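Local coordinates for odorant binding protein 4 (Chrysopa pallens, PDB 6JPM), which probably binds small volatile odorants as a secreted carrier of the PBP/GOBP family in a predatory lacewing, at residues Y78-C89 against C107-F117. Numbering follows the deposited sequence.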
ATOM      1  N   TYR A  78      -9.569  11.590   0.038  1.00 45.54           N
ATOM      2  CA  TYR A  78      -8.260  10.919   0.187  1.00 45.22           C
ATOM      3  C   TYR A  78      -7.202  11.708  -0.566  1.00 55.13           C
ATOM      4  O   TYR A  78      -6.056  11.614  -0.197  1.00 56.36           O
ATOM      5  CB  TYR A  78      -8.335   9.488  -0.352  1.00 39.55           C
ATOM      6  CG  TYR A  78      -9.020   8.507   0.558  1.00 44.11           C
ATOM      7  CD1 TYR A  78      -8.487   8.198   1.782  1.00 44.98           C
ATOM      8  CD2 TYR A  78     -10.210   7.906   0.213  1.00 50.88           C
ATOM      9  CE1 TYR A  78      -9.097   7.312   2.637  1.00 49.35           C
ATOM     10  CE2 TYR A  78     -10.842   7.013   1.054  1.00 53.10           C
ATOM     11  CZ  TYR A  78     -10.282   6.712   2.275  1.00 54.04           C
ATOM     12  OH  TYR A  78     -10.865   5.838   3.129  1.00 51.57           O
ATOM     13  N   GLN A  79      -7.618  12.538  -1.512  1.00 56.58           N
ATOM     14  CA  GLN A  79      -6.674  13.288  -2.368  1.00 56.34           C
ATOM     15  C   GLN A  79      -5.629  14.062  -1.568  1.00 52.92           C
ATOM     16  O   GLN A  79      -4.473  13.902  -1.800  1.00 48.88           O
ATOM     17  CB  GLN A  79      -7.436  14.209  -3.301  1.00 65.33           C
ATOM     18  CG  GLN A  79      -6.931  14.133  -4.722  1.00 73.87           C
ATOM     19  CD  GLN A  79      -8.025  13.688  -5.645  1.00 85.98           C
ATOM     20  OE1 GLN A  79      -9.171  13.567  -5.250  1.00 91.95           O
ATOM     21  NE2 GLN A  79      -7.678  13.442  -6.891  1.00 89.88           N
ATOM     22  N   GLU A  80      -6.050  14.853  -0.613  1.00 51.46           N
ATOM     23  CA  GLU A  80      -5.086  15.684   0.120  1.00 51.37           C
ATOM     24  C   GLU A  80      -4.199  14.827   1.015  1.00 52.16           C
ATOM     25  O   GLU A  80      -3.006  15.086   1.054  1.00 51.19           O
ATOM     26  CB  GLU A  80      -5.844  16.730   0.923  1.00 59.14           C
ATOM     27  CG  GLU A  80      -4.949  17.816   1.438  1.00 70.12           C
ATOM     28  CD  GLU A  80      -5.636  19.159   1.608  1.00 82.48           C
ATOM     29  OE1 GLU A  80      -4.926  20.127   1.919  1.00 86.30           O
ATOM     30  OE2 GLU A  80      -6.866  19.227   1.423  1.00 85.09           O
ATOM     31  N   SER A  81      -4.785  13.864   1.717  1.00 45.56           N
ATOM     32  CA  SER A  81      -4.010  13.015   2.644  1.00 44.69           C
ATOM     33  C   SER A  81      -3.006  12.171   1.872  1.00 37.90           C
ATOM     34  O   SER A  81      -1.944  12.005   2.369  1.00 43.61           O
ATOM     35  CB  SER A  81      -4.876  12.173   3.527  1.00 40.65           C
ATOM     36  OG  SER A  81      -5.830  11.488   2.773  1.00 38.15           O
ATOM     37  N   THR A  82      -3.351  11.729   0.680  1.00 33.95           N
ATOM     38  CA  THR A  82      -2.426  10.896  -0.111  1.00 40.63           C
ATOM     39  C   THR A  82      -1.229  11.720  -0.574  1.00 41.33           C
ATOM     40  O   THR A  82      -0.127  11.260  -0.428  1.00 40.35           O
ATOM     41  CB  THR A  82      -3.158  10.186  -1.242  1.00 45.39           C
ATOM     42  OG1 THR A  82      -3.950   9.231  -0.561  1.00 45.59           O
ATOM     43  CG2 THR A  82      -2.219   9.465  -2.169  1.00 42.21           C
ATOM     44  N   LYS A  83      -1.484  12.914  -1.085  1.00 45.71           N
ATOM     45  CA  LYS A  83      -0.410  13.810  -1.570  1.00 44.21           C
ATOM     46  C   LYS A  83       0.585  14.040  -0.441  1.00 43.41           C
ATOM     47  O   LYS A  83       1.743  13.845  -0.663  1.00 43.41           O
ATOM     48  CB  LYS A  83      -1.011  15.119  -2.091  1.00 54.38           C
ATOM     49  CG  LYS A  83      -1.979  14.992  -3.265  1.00 63.23           C
ATOM     50  CD  LYS A  83      -2.033  16.205  -4.186  1.00 70.61           C
ATOM     51  CE  LYS A  83      -3.404  16.517  -4.751  1.00 74.58           C
ATOM     52  NZ  LYS A  83      -4.103  17.596  -4.004  1.00 74.88           N
ATOM     53  N   LYS A  84       0.107  14.387   0.740  1.00 41.19           N
ATOM     54  CA  LYS A  84       0.994  14.649   1.885  1.00 39.83           C
ATOM     55  C   LYS A  84       1.772  13.388   2.259  1.00 39.11           C
ATOM     56  O   LYS A  84       2.923  13.498   2.589  1.00 34.74           O
ATOM     57  CB  LYS A  84       0.181  15.077   3.101  1.00 45.40           C
ATOM     58  CG  LYS A  84      -0.337  16.504   3.095  1.00 49.47           C
ATOM     59  CD  LYS A  84      -0.122  17.213   4.393  1.00 48.46           C
ATOM     60  CE  LYS A  84      -0.481  18.676   4.331  1.00 58.60           C
ATOM     61  NZ  LYS A  84      -1.476  19.039   5.360  1.00 62.07           N
ATOM     62  N   SER A  85       1.111  12.235   2.250  1.00 38.40           N
ATOM     63  CA  SER A  85       1.799  11.009   2.639  1.00 36.27           C
ATOM     64  C   SER A  85       2.861  10.608   1.615  1.00 35.86           C
ATOM     65  O   SER A  85       3.959  10.182   1.997  1.00 31.38           O
ATOM     66  CB  SER A  85       0.775   9.893   2.847  1.00 33.64           C
ATOM     67  OG  SER A  85      -0.007  10.174   3.997  1.00 34.55           O
ATOM     68  N   ILE A  86       2.555  10.723   0.316  1.00 39.30           N
ATOM     69  CA  ILE A  86       3.550  10.381  -0.703  1.00 40.33           C
ATOM     70  C   ILE A  86       4.741  11.328  -0.628  1.00 40.49           C
ATOM     71  O   ILE A  86       5.897  10.892  -0.699  1.00 40.52           O
ATOM     72  CB  ILE A  86       2.927  10.375  -2.111  1.00 42.01           C
ATOM     73  CG1 ILE A  86       2.478   8.971  -2.504  1.00 42.49           C
ATOM     74  CG2 ILE A  86       3.924  10.874  -3.144  1.00 50.48           C
ATOM     75  CD1 ILE A  86       1.084   8.664  -2.105  1.00 44.90           C
ATOM     76  N   GLU A  87       4.487  12.631  -0.472  1.00 43.27           N
ATOM     77  CA  GLU A  87       5.580  13.584  -0.307  1.00 41.18           C
ATOM     78  C   GLU A  87       6.460  13.197   0.871  1.00 37.79           C
ATOM     79  O   GLU A  87       7.689  13.225   0.778  1.00 42.16           O
ATOM     80  CB  GLU A  87       5.031  15.001  -0.114  1.00 50.15           C
ATOM     81  CG  GLU A  87       4.446  15.641  -1.369  1.00 65.18           C
ATOM     82  CD  GLU A  87       3.851  17.025  -1.111  1.00 75.16           C
ATOM     83  OE1 GLU A  87       3.772  17.443   0.066  1.00 75.25           O
ATOM     84  OE2 GLU A  87       3.459  17.695  -2.092  1.00 77.15           O
ATOM     85  N   GLU A  88       5.848  12.807   1.983  1.00 37.03           N
ATOM     86  CA  GLU A  88       6.628  12.456   3.159  1.00 36.79           C
ATOM     87  C   GLU A  88       7.342  11.123   2.984  1.00 33.40           C
ATOM     88  O   GLU A  88       8.427  10.927   3.542  1.00 30.43           O
ATOM     89  CB  GLU A  88       5.716  12.421   4.383  1.00 43.15           C
ATOM     90  CG  GLU A  88       6.313  11.727   5.590  1.00 47.94           C
ATOM     91  CD  GLU A  88       5.438  11.848   6.812  1.00 54.49           C
ATOM     92  OE1 GLU A  88       5.752  11.208   7.830  1.00 54.16           O
ATOM     93  OE2 GLU A  88       4.435  12.586   6.748  1.00 58.46           O
ATOM     94  N   CYS A  89       6.778  10.208   2.191  1.00 34.47           N
ATOM     95  CA  CYS A  89       7.261   8.833   2.134  1.00 31.19           C
ATOM     96  C   CYS A  89       7.956   8.471   0.827  1.00 34.52           C
ATOM     97  O   CYS A  89       8.247   7.293   0.606  1.00 32.77           O
ATOM     98  CB  CYS A  89       6.097   7.870   2.397  1.00 27.86           C
ATOM     99  SG  CYS A  89       5.418   8.032   4.077  1.00 28.82           S
ATOM    100  N   CYS A 107       5.538   3.521   6.191  1.00 25.22           N
ATOM    101  CA  CYS A 107       5.632   4.976   6.221  1.00 22.01           C
ATOM    102  C   CYS A 107       4.278   5.604   5.923  1.00 28.60           C
ATOM    103  O   CYS A 107       3.849   6.543   6.608  1.00 27.97           O
ATOM    104  CB  CYS A 107       6.686   5.455   5.217  1.00 21.32           C
ATOM    105  SG  CYS A 107       6.930   7.266   5.222  1.00 34.05           S
ATOM    106  N   LEU A 108       3.594   5.098   4.894  1.00 22.14           N
ATOM    107  CA  LEU A 108       2.307   5.665   4.517  1.00 22.62           C
ATOM    108  C   LEU A 108       1.328   5.597   5.676  1.00 23.93           C
ATOM    109  O   LEU A 108       0.614   6.568   5.957  1.00 25.26           O
ATOM    110  CB  LEU A 108       1.725   4.931   3.314  1.00 24.02           C
ATOM    111  CG  LEU A 108       2.355   5.225   1.961  1.00 30.98           C
ATOM    112  CD1 LEU A 108       1.597   4.438   0.917  1.00 27.14           C
ATOM    113  CD2 LEU A 108       2.328   6.721   1.658  1.00 27.81           C
ATOM    114  N   TYR A 109       1.282   4.445   6.357  1.00 26.04           N
ATOM    115  CA  TYR A 109       0.388   4.284   7.499  1.00 27.96           C
ATOM    116  C   TYR A 109       0.723   5.290   8.593  1.00 26.60           C
ATOM    117  O   TYR A 109      -0.153   6.016   9.076  1.00 28.46           O
ATOM    118  CB  TYR A 109       0.461   2.852   8.039  1.00 22.99           C
ATOM    119  CG  TYR A 109      -0.469   2.653   9.217  1.00 27.34           C
ATOM    120  CD1 TYR A 109      -0.072   3.021  10.502  1.00 32.99           C
ATOM    121  CD2 TYR A 109      -1.755   2.144   9.046  1.00 26.93           C
ATOM    122  CE1 TYR A 109      -0.915   2.889  11.583  1.00 33.47           C
ATOM    123  CE2 TYR A 109      -2.616   2.003  10.139  1.00 26.58           C
ATOM    124  CZ  TYR A 109      -2.180   2.375  11.407  1.00 34.45           C
ATOM    125  OH  TYR A 109      -2.984   2.250  12.517  1.00 36.14           O
ATOM    126  N   LEU A 110       1.997   5.360   8.986  1.00 29.36           N
ATOM    127  CA  LEU A 110       2.396   6.244  10.076  1.00 32.87           C
ATOM    128  C   LEU A 110       2.222   7.722   9.745  1.00 32.22           C
ATOM    129  O   LEU A 110       2.079   8.533  10.666  1.00 34.36           O
ATOM    130  CB  LEU A 110       3.845   5.972  10.470  1.00 29.58           C
ATOM    131  CG  LEU A 110       4.052   4.600  11.102  1.00 36.56           C
ATOM    132  CD1 LEU A 110       5.530   4.378  11.407  1.00 37.08           C
ATOM    133  CD2 LEU A 110       3.192   4.487  12.352  1.00 35.37           C
ATOM    134  N   SER A 111       2.239   8.079   8.477  1.00 33.05           N
ATOM    135  CA  SER A 111       2.063   9.506   8.131  1.00 36.50           C
ATOM    136  C   SER A 111       0.624   9.949   8.381  1.00 40.40           C
ATOM    137  O   SER A 111       0.424  11.109   8.618  1.00 44.47           O
ATOM    138  CB  SER A 111       2.488   9.794   6.747  1.00 40.70           C
ATOM    139  OG  SER A 111       1.436   9.581   5.856  1.00 51.23           O
ATOM    140  N   ASN A 112      -0.321   9.020   8.363  1.00 41.80           N
ATOM    141  CA  ASN A 112      -1.763   9.345   8.503  1.00 44.53           C
ATOM    142  C   ASN A 112      -2.541   8.055   8.743  1.00 37.28           C
ATOM    143  O   ASN A 112      -3.145   7.588   7.846  1.00 36.08           O
ATOM    144  CB  ASN A 112      -2.294  10.070   7.266  1.00 45.60           C
ATOM    145  CG  ASN A 112      -3.527  10.895   7.557  1.00 52.62           C
ATOM    146  OD1 ASN A 112      -4.137  10.747   8.592  1.00 54.92           O
ATOM    147  ND2 ASN A 112      -3.914  11.747   6.641  1.00 50.90           N
ATOM    148  N   PRO A 113      -2.528   7.485   9.944  1.00 34.97           N
ATOM    149  CA  PRO A 113      -3.207   6.241  10.191  1.00 30.11           C
ATOM    150  C   PRO A 113      -4.680   6.221   9.788  1.00 30.71           C
ATOM    151  O   PRO A 113      -5.084   5.284   9.212  1.00 28.49           O
ATOM    152  CB  PRO A 113      -3.023   6.028  11.684  1.00 34.34           C
ATOM    153  CG  PRO A 113      -1.790   6.778  11.996  1.00 38.97           C
ATOM    154  CD  PRO A 113      -1.801   7.975  11.082  1.00 34.65           C
ATOM    155  N   GLU A 114      -5.381   7.322  10.008  1.00 33.60           N
ATOM    156  CA  GLU A 114      -6.827   7.367   9.720  1.00 38.91           C
ATOM    157  C   GLU A 114      -7.112   7.304   8.223  1.00 36.98           C
ATOM    158  O   GLU A 114      -8.116   6.786   7.888  1.00 35.61           O
ATOM    159  CB  GLU A 114      -7.427   8.629  10.335  1.00 47.41           C
ATOM    160  CG  GLU A 114      -8.935   8.717  10.233  1.00 61.45           C
ATOM    161  CD  GLU A 114      -9.736   7.692  11.024  1.00 70.78           C
ATOM    162  OE1 GLU A 114     -10.944   7.604  10.794  1.00 73.73           O
ATOM    163  OE2 GLU A 114      -9.163   6.998  11.859  1.00 70.12           O
ATOM    164  N   MET A 115      -6.241   7.836   7.385  1.00 32.87           N
ATOM    165  CA  MET A 115      -6.512   7.907   5.934  1.00 35.43           C
ATOM    166  C   MET A 115      -5.802   6.793   5.151  1.00 38.40           C
ATOM    167  O   MET A 115      -5.801   6.812   3.971  1.00 40.59           O
ATOM    168  CB  MET A 115      -6.122   9.285   5.390  1.00 37.99           C
ATOM    169  CG  MET A 115      -6.721  10.431   6.171  1.00 40.49           C
ATOM    170  SD  MET A 115      -8.485  10.330   6.266  1.00 46.05           S
ATOM    171  CE  MET A 115      -8.912  10.451   4.544  1.00 47.63           C
ATOM    172  N   TYR A 116      -5.257   5.822   5.833  1.00 36.74           N
ATOM    173  CA  TYR A 116      -4.603   4.717   5.148  1.00 34.37           C
ATOM    174  C   TYR A 116      -5.657   3.793   4.552  1.00 32.61           C
ATOM    175  O   TYR A 116      -6.566   3.342   5.255  1.00 25.92           O
ATOM    176  CB  TYR A 116      -3.711   3.979   6.140  1.00 27.75           C
ATOM    177  CG  TYR A 116      -2.961   2.788   5.618  1.00 29.28           C
ATOM    178  CD1 TYR A 116      -1.720   2.945   5.015  1.00 26.53           C
ATOM    179  CD2 TYR A 116      -3.460   1.501   5.775  1.00 27.50           C
ATOM    180  CE1 TYR A 116      -1.013   1.867   4.558  1.00 27.57           C
ATOM    181  CE2 TYR A 116      -2.750   0.404   5.316  1.00 22.62           C
ATOM    182  CZ  TYR A 116      -1.526   0.599   4.712  1.00 28.46           C
ATOM    183  OH  TYR A 116      -0.795  -0.463   4.247  1.00 28.34           O
ATOM    184  N   PHE A 117      -5.553   3.512   3.252  1.00 27.91           N
ATOM    185  CA  PHE A 117      -6.560   2.692   2.590  1.00 31.53           C
ATOM    186  C   PHE A 117      -5.995   1.501   1.822  1.00 31.61           C
ATOM    187  O   PHE A 117      -6.759   0.835   1.111  1.00 33.58           O
ATOM    188  CB  PHE A 117      -7.407   3.544   1.640  1.00 35.42           C
ATOM    189  CG  PHE A 117      -6.602   4.265   0.601  1.00 39.07           C
ATOM    190  CD1 PHE A 117      -6.138   3.600  -0.535  1.00 37.72           C
ATOM    191  CD2 PHE A 117      -6.308   5.614   0.753  1.00 40.24           C
ATOM    192  CE1 PHE A 117      -5.377   4.269  -1.492  1.00 37.85           C
ATOM    193  CE2 PHE A 117      -5.562   6.287  -0.199  1.00 38.55           C
ATOM    194  CZ  PHE A 117      -5.093   5.618  -1.322  1.00 39.55           C
TER
HETATM  195  O   HOH W   1      -4.623   9.085   2.542  1.00 40.44           O
HETATM  196  O   HOH W   2      -1.257  12.808   5.167  1.00 52.92           O
HETATM  197  O   HOH W   3       5.795   8.341   8.241  1.00 33.88           O
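Cys-89 and Cys-107 are joined covalently, their SG atoms 2.0 Å apart with a C-S-S-C torsion of -84°, close to the relaxed value for a disulfide. The bond ties the last residue of 78-89 to the first of 107-117. The axes of helical segments 78-89 and 107-111 run at 125° to each other, 9.1 Å apart at their closest. The nearest CA pairs run in order from Cys-89 with Cys-107, through Ser-85 with Leu-108, to Ser-81 CA and Met-115 CA at 6.6 Å; beyond them Phe-117 meets Tyr-78.

Apolar packing begins beside the disulfide, where the CD2 branch of Leu-108 reaches CB of Ser-85 at 3.7 Å and also nears Cys-89 CB and the tip of Ile-86. At the far end, Phe-117 presents its edge to the face of Tyr-78 in a T-shaped pair, the planes inclined by 66° and the centroids 5.0 Å apart. Thr-82 OG1 lies in the plane of the Phe-117 ring, at its edge, 3.4 Å from Phe-117 CE2. Met-115, bent at both chi2 and chi3, curls its CE back to 3.6 Å from Tyr-78 CD1. Met-7 of helix 4-22 touches both rings, which places this end against the N-terminal helix.

Cys-89–Cys-107 is one of three interlocked disulfides, with Cys-18–Cys-49 and Cys-45–Cys-98, that cross-link the helices of the classical insect odorant-binding fold.

Polar contacts line the interface between these ends. The first torsion of Ser-111 turns its OG back over its own helix, where it donates to Leu-108 O. Ser-85 OG and Ser-111 OG are modelled 2.4 Å apart, doubtfully short for a hydrogen bond. Within helix 78-89, Ser-81 OG donates from above the carbonyl plane to Tyr-78 O, which also accepts from Thr-82 N; Ser-81 OG can then accept from a water that also donates to Met-115 O. A second water donates to Ser-81 O and accepts from Asn-112 ND2. Beside the disulfide, a third donates to Glu-88 OE1 and Cys-107 O.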